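Local coordinates for protein flavin-containing monooxygenase (Allium sativum, PDB 6WPU) that probably uses a bound FAD to oxygenate the sulfur of S-allyl-L-cysteine, acting as a flavin-dependent S-monooxygenase of garlic, at residues Y320-P325 with G336-I341. Numbering follows the deposited sequence.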
ATOM      1  N   TYR A 320      -4.926  11.012  14.484  1.00 35.13           N
ATOM      2  CA  TYR A 320      -3.739  11.530  15.138  1.00 38.28           C
ATOM      3  C   TYR A 320      -2.546  10.689  14.704  1.00 40.67           C
ATOM      4  O   TYR A 320      -2.579   9.457  14.829  1.00 36.63           O
ATOM      5  CB  TYR A 320      -3.934  11.500  16.655  1.00 40.90           C
ATOM      6  CG  TYR A 320      -2.714  11.883  17.440  1.00 40.21           C
ATOM      7  CD1 TYR A 320      -2.127  13.151  17.297  1.00 36.22           C
ATOM      8  CD2 TYR A 320      -2.134  10.977  18.319  1.00 38.13           C
ATOM      9  CE1 TYR A 320      -0.998  13.500  18.029  1.00 49.17           C
ATOM     10  CE2 TYR A 320      -1.005  11.309  19.047  1.00 41.84           C
ATOM     11  CZ  TYR A 320      -0.444  12.569  18.906  1.00 47.49           C
ATOM     12  OH  TYR A 320       0.672  12.878  19.646  1.00 51.73           O
ATOM     13  N   LYS A 321      -1.522  11.349  14.145  1.00 39.49           N
ATOM     14  CA  LYS A 321      -0.329  10.674  13.618  1.00 33.66           C
ATOM     15  C   LYS A 321      -0.697   9.594  12.596  1.00 36.05           C
ATOM     16  O   LYS A 321       0.001   8.586  12.460  1.00 34.44           O
ATOM     17  CB  LYS A 321       0.515  10.079  14.753  1.00 36.69           C
ATOM     18  CG  LYS A 321       0.936  11.085  15.826  1.00 37.65           C
ATOM     19  CD  LYS A 321       1.639  12.286  15.189  1.00 47.48           C
ATOM     20  CE  LYS A 321       2.266  13.180  16.248  1.00 54.72           C
ATOM     21  NZ  LYS A 321       2.745  14.457  15.675  1.00 56.39           N
ATOM     22  N   HIS A 322      -1.809   9.797  11.877  1.00 31.73           N
ATOM     23  CA  HIS A 322      -2.306   8.884  10.842  1.00 34.92           C
ATOM     24  C   HIS A 322      -2.783   7.547  11.410  1.00 38.87           C
ATOM     25  O   HIS A 322      -2.961   6.579  10.651  1.00 35.95           O
ATOM     26  CB  HIS A 322      -1.259   8.613   9.738  1.00 39.05           C
ATOM     27  CG  HIS A 322      -0.595   9.845   9.192  1.00 45.81           C
ATOM     28  ND1 HIS A 322      -1.174  10.642   8.225  1.00 45.58           N
ATOM     29  CD2 HIS A 322       0.620  10.390   9.448  1.00 44.90           C
ATOM     30  CE1 HIS A 322      -0.358  11.639   7.929  1.00 42.67           C
ATOM     31  NE2 HIS A 322       0.739  11.507   8.652  1.00 45.78           N
ATOM     32  N   VAL A 323      -3.027   7.469  12.723  1.00 36.06           N
ATOM     33  CA  VAL A 323      -3.272   6.191  13.377  1.00 33.91           C
ATOM     34  C   VAL A 323      -4.557   6.204  14.202  1.00 36.71           C
ATOM     35  O   VAL A 323      -5.401   5.312  14.052  1.00 32.58           O
ATOM     36  CB  VAL A 323      -2.060   5.797  14.251  1.00 37.29           C
ATOM     37  CG1 VAL A 323      -2.413   4.642  15.205  1.00 28.89           C
ATOM     38  CG2 VAL A 323      -0.894   5.393  13.370  1.00 36.01           C
ATOM     39  N   PHE A 324      -4.703   7.196  15.090  1.00 38.10           N
ATOM     40  CA  PHE A 324      -5.707   7.204  16.157  1.00 35.25           C
ATOM     41  C   PHE A 324      -6.807   8.223  15.893  1.00 34.59           C
ATOM     42  O   PHE A 324      -6.527   9.429  15.882  1.00 41.30           O
ATOM     43  CB  PHE A 324      -5.051   7.529  17.503  1.00 35.76           C
ATOM     44  CG  PHE A 324      -4.290   6.402  18.121  1.00 33.03           C
ATOM     45  CD1 PHE A 324      -4.945   5.265  18.587  1.00 39.73           C
ATOM     46  CD2 PHE A 324      -2.917   6.497  18.299  1.00 33.07           C
ATOM     47  CE1 PHE A 324      -4.237   4.223  19.197  1.00 33.57           C
ATOM     48  CE2 PHE A 324      -2.202   5.465  18.916  1.00 38.90           C
ATOM     49  CZ  PHE A 324      -2.871   4.324  19.367  1.00 35.62           C
ATOM     50  N   PRO A 325      -8.062   7.817  15.747  1.00 35.41           N
ATOM     51  CA  PRO A 325      -9.168   8.788  15.801  1.00 37.02           C
ATOM     52  C   PRO A 325      -9.247   9.414  17.180  1.00 41.65           C
ATOM     53  O   PRO A 325      -9.450   8.699  18.173  1.00 42.04           O
ATOM     54  CB  PRO A 325     -10.416   7.936  15.508  1.00 40.25           C
ATOM     55  CG  PRO A 325      -9.895   6.645  14.917  1.00 36.05           C
ATOM     56  CD  PRO A 325      -8.525   6.441  15.524  1.00 33.80           C
ATOM     57  N   GLY A 336      -0.950   1.271   8.708  1.00 29.73           N
ATOM     58  CA  GLY A 336      -0.639   1.243   7.289  1.00 31.97           C
ATOM     59  C   GLY A 336      -1.386   2.244   6.430  1.00 32.20           C
ATOM     60  O   GLY A 336      -1.438   2.063   5.209  1.00 35.83           O
ATOM     61  N   ILE A 337      -1.981   3.280   7.033  1.00 35.91           N
ATOM     62  CA  ILE A 337      -2.602   4.349   6.247  1.00 35.80           C
ATOM     63  C   ILE A 337      -1.598   5.091   5.363  1.00 34.57           C
ATOM     64  O   ILE A 337      -1.913   5.344   4.192  1.00 33.37           O
ATOM     65  CB  ILE A 337      -3.372   5.310   7.174  1.00 35.49           C
ATOM     66  CG1 ILE A 337      -4.562   4.611   7.866  1.00 35.42           C
ATOM     67  CG2 ILE A 337      -3.833   6.539   6.406  1.00 34.90           C
ATOM     68  CD1 ILE A 337      -5.610   4.108   6.933  1.00 34.04           C
ATOM     69  N   PRO A 338      -0.420   5.500   5.850  1.00 35.34           N
ATOM     70  CA  PRO A 338       0.445   6.367   5.031  1.00 32.70           C
ATOM     71  C   PRO A 338       0.867   5.708   3.724  1.00 39.61           C
ATOM     72  O   PRO A 338       0.871   4.486   3.583  1.00 37.41           O
ATOM     73  CB  PRO A 338       1.653   6.622   5.941  1.00 33.28           C
ATOM     74  CG  PRO A 338       1.086   6.475   7.357  1.00 33.99           C
ATOM     75  CD  PRO A 338       0.112   5.342   7.222  1.00 33.05           C
ATOM     76  N   TRP A 339       1.212   6.545   2.745  1.00 43.19           N
ATOM     77  CA  TRP A 339       1.681   6.027   1.464  1.00 43.44           C
ATOM     78  C   TRP A 339       2.894   6.818   0.997  1.00 37.65           C
ATOM     79  O   TRP A 339       3.302   7.805   1.623  1.00 38.89           O
ATOM     80  CB  TRP A 339       0.577   6.006   0.393  1.00 40.94           C
ATOM     81  CG  TRP A 339      -0.193   7.280   0.205  1.00 41.07           C
ATOM     82  CD1 TRP A 339      -1.116   7.814   1.056  1.00 38.47           C
ATOM     83  CD2 TRP A 339      -0.145   8.154  -0.935  1.00 40.56           C
ATOM     84  NE1 TRP A 339      -1.632   8.977   0.534  1.00 42.90           N
ATOM     85  CE2 TRP A 339      -1.057   9.209  -0.691  1.00 45.70           C
ATOM     86  CE3 TRP A 339       0.579   8.152  -2.132  1.00 43.87           C
ATOM     87  CZ2 TRP A 339      -1.260  10.255  -1.603  1.00 50.52           C
ATOM     88  CZ3 TRP A 339       0.372   9.206  -3.051  1.00 47.87           C
ATOM     89  CH2 TRP A 339      -0.537  10.235  -2.773  1.00 49.08           C
ATOM     90  N   LYS A 340       3.483   6.341  -0.106  1.00 37.85           N
ATOM     91  CA  LYS A 340       4.838   6.710  -0.527  1.00 40.06           C
ATOM     92  C   LYS A 340       5.846   6.385   0.578  1.00 45.65           C
ATOM     93  O   LYS A 340       6.741   7.174   0.900  1.00 43.69           O
ATOM     94  CB  LYS A 340       4.921   8.184  -0.958  1.00 45.81           C
ATOM     95  CG  LYS A 340       4.420   8.445  -2.392  1.00 55.80           C
ATOM     96  CD  LYS A 340       5.395   7.932  -3.456  1.00 63.00           C
ATOM     97  CE  LYS A 340       4.874   8.184  -4.881  1.00 72.19           C
ATOM     98  NZ  LYS A 340       5.858   7.851  -5.969  1.00 79.67           N
ATOM     99  N   ILE A 341       5.707   5.186   1.154  1.00 40.88           N
ATOM    100  CA  ILE A 341       6.500   4.786   2.311  1.00 43.85           C
ATOM    101  C   ILE A 341       7.129   3.427   2.051  1.00 43.11           C
ATOM    102  O   ILE A 341       6.657   2.643   1.224  1.00 38.11           O
ATOM    103  CB  ILE A 341       5.654   4.699   3.603  1.00 41.32           C
ATOM    104  CG1 ILE A 341       4.554   3.639   3.417  1.00 41.18           C
ATOM    105  CG2 ILE A 341       5.085   6.055   3.969  1.00 41.08           C
ATOM    106  CD1 ILE A 341       3.861   3.234   4.661  1.00 45.21           C
TER
HETATM  107  O   HOH W   1      -1.950   4.167   9.871  1.00 30.74           O
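The carbonyl oxygen of H322 is held by a bridging water, which donates to H322 O at 2.7 Å and accepts from the backbone N-H of I337 at 3.0 Å. No direct hydrogen bond joins 320-325 to 336-341, so this single molecule is the polar link between two loops that flank strand 332-334. The remaining touches are van der Waals. I337 brings its CB to 3.7 Å from H322 O, with CG1 almost as near, while the rest of its side chain leads off elsewhere. P338 and H322 meet carbon on carbon, the proline ring setting CG 4.0 Å from H322 CB and approaching the imidazole at a slant. The torsion of H322 (chi1 -48°) places CG beside its own backbone N and anti to the carbonyl carbon, which turns the imidazole away from the water; there ND1 hydrogen-bonds to ND1 of H392, a pairing in which one histidine must donate and the other accept. Within 320-325, V323 N and F324 N both bond to Y320 O in a classic beta bulge, closing the tight turn that contains K321 and H322. The side chain of I337 lies about 8 Å from the bound FAD, so the junction is near the cofactor without touching it through I337. With water supplying the donor that H322 O lacks from the facing loop, two irregular backbones can meet in a buried setting without pairing directly.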